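Side-chain contact in thioesterase domain-containing protein (Pseudomonas aeruginosa, PDB 1ZKI), which adopts the hotdog fold of thioesterases and probably hydrolyses acyl-CoA thioesters: residues Arg99-Gly104 and Val109-Val114. Residues are numbered along the deposited sequence; the frame is centred on the assembly and turned at random. Where two conformers were deposited one is given.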
ATOM      1  N   ARG A  99       9.458  -1.169   2.942  1.00 13.06           N
ATOM      2  CA  ARG A  99       9.897   0.153   3.341  1.00 14.70           C
ATOM      3  C   ARG A  99       9.003   0.672   4.456  1.00 13.08           C
ATOM      4  O   ARG A  99       7.778   0.726   4.294  1.00 12.74           O
ATOM      5  CB  ARG A  99       9.808   1.086   2.130  1.00 14.83           C
ATOM      6  CG  ARG A  99      10.401   2.459   2.344  1.00 19.35           C
ATOM      7  CD  ARG A  99      10.391   3.247   1.011  1.00 19.76           C
ATOM      8  NE  ARG A  99      11.113   2.506  -0.032  1.00 28.75           N
ATOM      9  CZ  ARG A  99      12.432   2.563  -0.247  1.00 31.47           C
ATOM     10  NH1 ARG A  99      13.217   3.349   0.491  1.00 32.20           N
ATOM     11  NH2 ARG A  99      12.973   1.827  -1.217  1.00 32.83           N
ATOM     12  N   VAL A 100       9.608   1.047   5.576  1.00 11.63           N
ATOM     13  CA  VAL A 100       8.876   1.698   6.662  1.00 11.27           C
ATOM     14  C   VAL A 100       8.427   3.098   6.203  1.00 11.36           C
ATOM     15  O   VAL A 100       9.258   3.935   5.787  1.00 10.41           O
ATOM     16  CB  VAL A 100       9.761   1.827   7.923  1.00 11.81           C
ATOM     17  CG1 VAL A 100       9.016   2.550   9.021  1.00 11.26           C
ATOM     18  CG2 VAL A 100      10.230   0.423   8.407  1.00 11.84           C
ATOM     19  N   LEU A 101       7.121   3.340   6.274  1.00 10.57           N
ATOM     20  CA  LEU A 101       6.544   4.641   5.880  1.00 11.23           C
ATOM     21  C   LEU A 101       6.405   5.572   7.075  1.00 11.47           C
ATOM     22  O   LEU A 101       6.395   6.801   6.924  1.00 10.62           O
ATOM     23  CB  LEU A 101       5.153   4.443   5.280  1.00 11.37           C
ATOM     24  CG  LEU A 101       5.117   3.623   3.988  1.00 11.86           C
ATOM     25  CD1 LEU A 101       3.700   3.455   3.458  1.00 14.04           C
ATOM     26  CD2 LEU A 101       6.008   4.239   2.940  1.00 15.29           C
ATOM     27  N   HIS A 102       6.243   4.985   8.255  0.50 11.58           N
ATOM     28  CA  HIS A 102       6.194   5.752   9.490  0.50 12.31           C
ATOM     29  C   HIS A 102       6.645   4.899  10.661  0.50 12.85           C
ATOM     30  O   HIS A 102       6.238   3.751  10.802  0.50 12.54           O
ATOM     31  CB  HIS A 102       4.793   6.296   9.749  0.50 12.67           C
ATOM     32  CG  HIS A 102       4.730   7.269  10.883  0.50 12.75           C
ATOM     33  ND1 HIS A 102       5.085   8.595  10.751  0.50 14.24           N
ATOM     34  CD2 HIS A 102       4.352   7.108  12.174  0.50 13.85           C
ATOM     35  CE1 HIS A 102       4.926   9.209  11.910  0.50 14.33           C
ATOM     36  NE2 HIS A 102       4.487   8.329  12.791  0.50 15.06           N
ATOM     37  N   ALA A 103       7.504   5.471  11.491  1.00 13.38           N
ATOM     38  CA  ALA A 103       7.955   4.797  12.707  1.00 14.89           C
ATOM     39  C   ALA A 103       7.574   5.660  13.898  1.00 16.40           C
ATOM     40  O   ALA A 103       8.249   6.645  14.193  1.00 16.91           O
ATOM     41  CB  ALA A 103       9.448   4.544  12.662  1.00 14.69           C
ATOM     42  N   GLY A 104       6.460   5.321  14.543  1.00 17.21           N
ATOM     43  CA  GLY A 104       6.003   6.035  15.728  1.00 18.86           C
ATOM     44  C   GLY A 104       6.510   5.345  16.981  1.00 19.76           C
ATOM     45  O   GLY A 104       7.145   4.291  16.893  1.00 19.87           O
ATOM     46  N   VAL A 109       4.132   1.780  10.256  1.00 11.45           N
ATOM     47  CA  VAL A 109       3.430   1.437   9.030  1.00 11.34           C
ATOM     48  C   VAL A 109       4.471   1.101   7.971  1.00 11.45           C
ATOM     49  O   VAL A 109       5.470   1.836   7.798  1.00 11.18           O
ATOM     50  CB  VAL A 109       2.550   2.588   8.542  1.00 11.44           C
ATOM     51  CG1 VAL A 109       1.744   2.171   7.304  1.00 12.50           C
ATOM     52  CG2 VAL A 109       1.617   3.051   9.668  1.00 11.53           C
ATOM     53  N   VAL A 110       4.228   0.009   7.255  1.00 10.81           N
ATOM     54  CA  VAL A 110       5.203  -0.509   6.290  1.00 11.91           C
ATOM     55  C   VAL A 110       4.490  -0.900   5.007  1.00 12.17           C
ATOM     56  O   VAL A 110       3.345  -1.376   5.064  1.00 12.09           O
ATOM     57  CB  VAL A 110       5.945  -1.775   6.843  1.00 11.29           C
ATOM     58  CG1 VAL A 110       7.119  -2.173   5.936  1.00 11.38           C
ATOM     59  CG2 VAL A 110       6.435  -1.550   8.257  1.00 14.87           C
ATOM     60  N   GLU A 111       5.124  -0.642   3.855  1.00 12.13           N
ATOM     61  CA  GLU A 111       4.597  -1.131   2.584  1.00 13.53           C
ATOM     62  C   GLU A 111       5.608  -2.091   1.989  1.00 13.13           C
ATOM     63  O   GLU A 111       6.777  -2.088   2.397  1.00 12.17           O
ATOM     64  CB  GLU A 111       4.309   0.016   1.606  1.00 13.95           C
ATOM     65  CG  GLU A 111       5.547   0.740   1.108  1.00 15.82           C
ATOM     66  CD  GLU A 111       5.261   1.721  -0.058  1.00 18.97           C
ATOM     67  OE1 GLU A 111       4.156   1.680  -0.644  1.00 25.65           O
ATOM     68  OE2 GLU A 111       6.156   2.527  -0.384  1.00 23.56           O
ATOM     69  N   ALA A 112       5.170  -2.919   1.046  1.00 12.21           N
ATOM     70  CA  ALA A 112       6.097  -3.848   0.393  1.00 12.74           C
ATOM     71  C   ALA A 112       5.605  -4.196  -0.993  1.00 13.12           C
ATOM     72  O   ALA A 112       4.405  -4.120  -1.268  1.00 13.87           O
ATOM     73  CB  ALA A 112       6.305  -5.115   1.233  1.00 12.53           C
ATOM     74  N   GLU A 113       6.536  -4.525  -1.883  1.00 13.42           N
ATOM     75  CA  GLU A 113       6.184  -5.013  -3.203  1.00 15.20           C
ATOM     76  C   GLU A 113       7.006  -6.259  -3.489  1.00 13.71           C
ATOM     77  O   GLU A 113       8.141  -6.391  -3.007  1.00 13.55           O
ATOM     78  CB  GLU A 113       6.412  -3.954  -4.297  1.00 15.00           C
ATOM     79  CG  GLU A 113       7.837  -3.504  -4.430  1.00 19.25           C
ATOM     80  CD  GLU A 113       8.080  -2.665  -5.688  1.00 21.56           C
ATOM     81  OE1 GLU A 113       9.262  -2.505  -6.062  1.00 30.30           O
ATOM     82  OE2 GLU A 113       7.100  -2.198  -6.308  1.00 28.82           O
ATOM     83  N   VAL A 114       6.401  -7.189  -4.212  1.00 11.88           N
ATOM     84  CA  VAL A 114       7.089  -8.389  -4.669  1.00 12.13           C
ATOM     85  C   VAL A 114       7.177  -8.288  -6.177  1.00 11.77           C
ATOM     86  O   VAL A 114       6.177  -7.977  -6.842  1.00 11.61           O
ATOM     87  CB  VAL A 114       6.319  -9.664  -4.281  1.00 12.32           C
ATOM     88  CG1 VAL A 114       7.053 -10.924  -4.793  1.00 13.41           C
ATOM     89  CG2 VAL A 114       6.116  -9.715  -2.748  1.00 12.31           C
TER
HETATM   90  O   HOH W   1       8.492   1.363  -1.511  1.00 41.63           O
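Arg99 and Glu111 form an antiparallel hydrogen-bonded pair joined by two backbone bonds, beyond which a classic beta bulge sets Leu101 and His102 together against Val109. Val109 O is gripped twice, by Leu101 N at 2.7 Å and more loosely by His102 N. At the bulge the Leu101 side chain reaches the Glu111 side chain, and the two cross at about a right angle: Leu101 CD1 rests on Glu111 CB, and Leu101 CD2 lies 3.7 Å from Glu111 OE2. With CG set between its backbone N and carbonyl carbon (chi1 68°), Glu111 carries OE2 to a water oxygen at 2.8 Å. That water accepts from Arg99 NE, at the guanidinium edge, bridging opposite charges that do not touch. Glu111 OE1 forms salt bridges with Lys123 of its own chain and Lys123 of the second subunit, so this face of the 93-103/107-116 hairpin borders the dimer interface. On the other face, Val110 CG1 lies 3.4 Å from Arg99 O, and the Val110 side chain packs against Met62 and Cys66 of helix 51-70, the central helix wrapped by the hotdog sheet, and against Phe128 of strand 119-130.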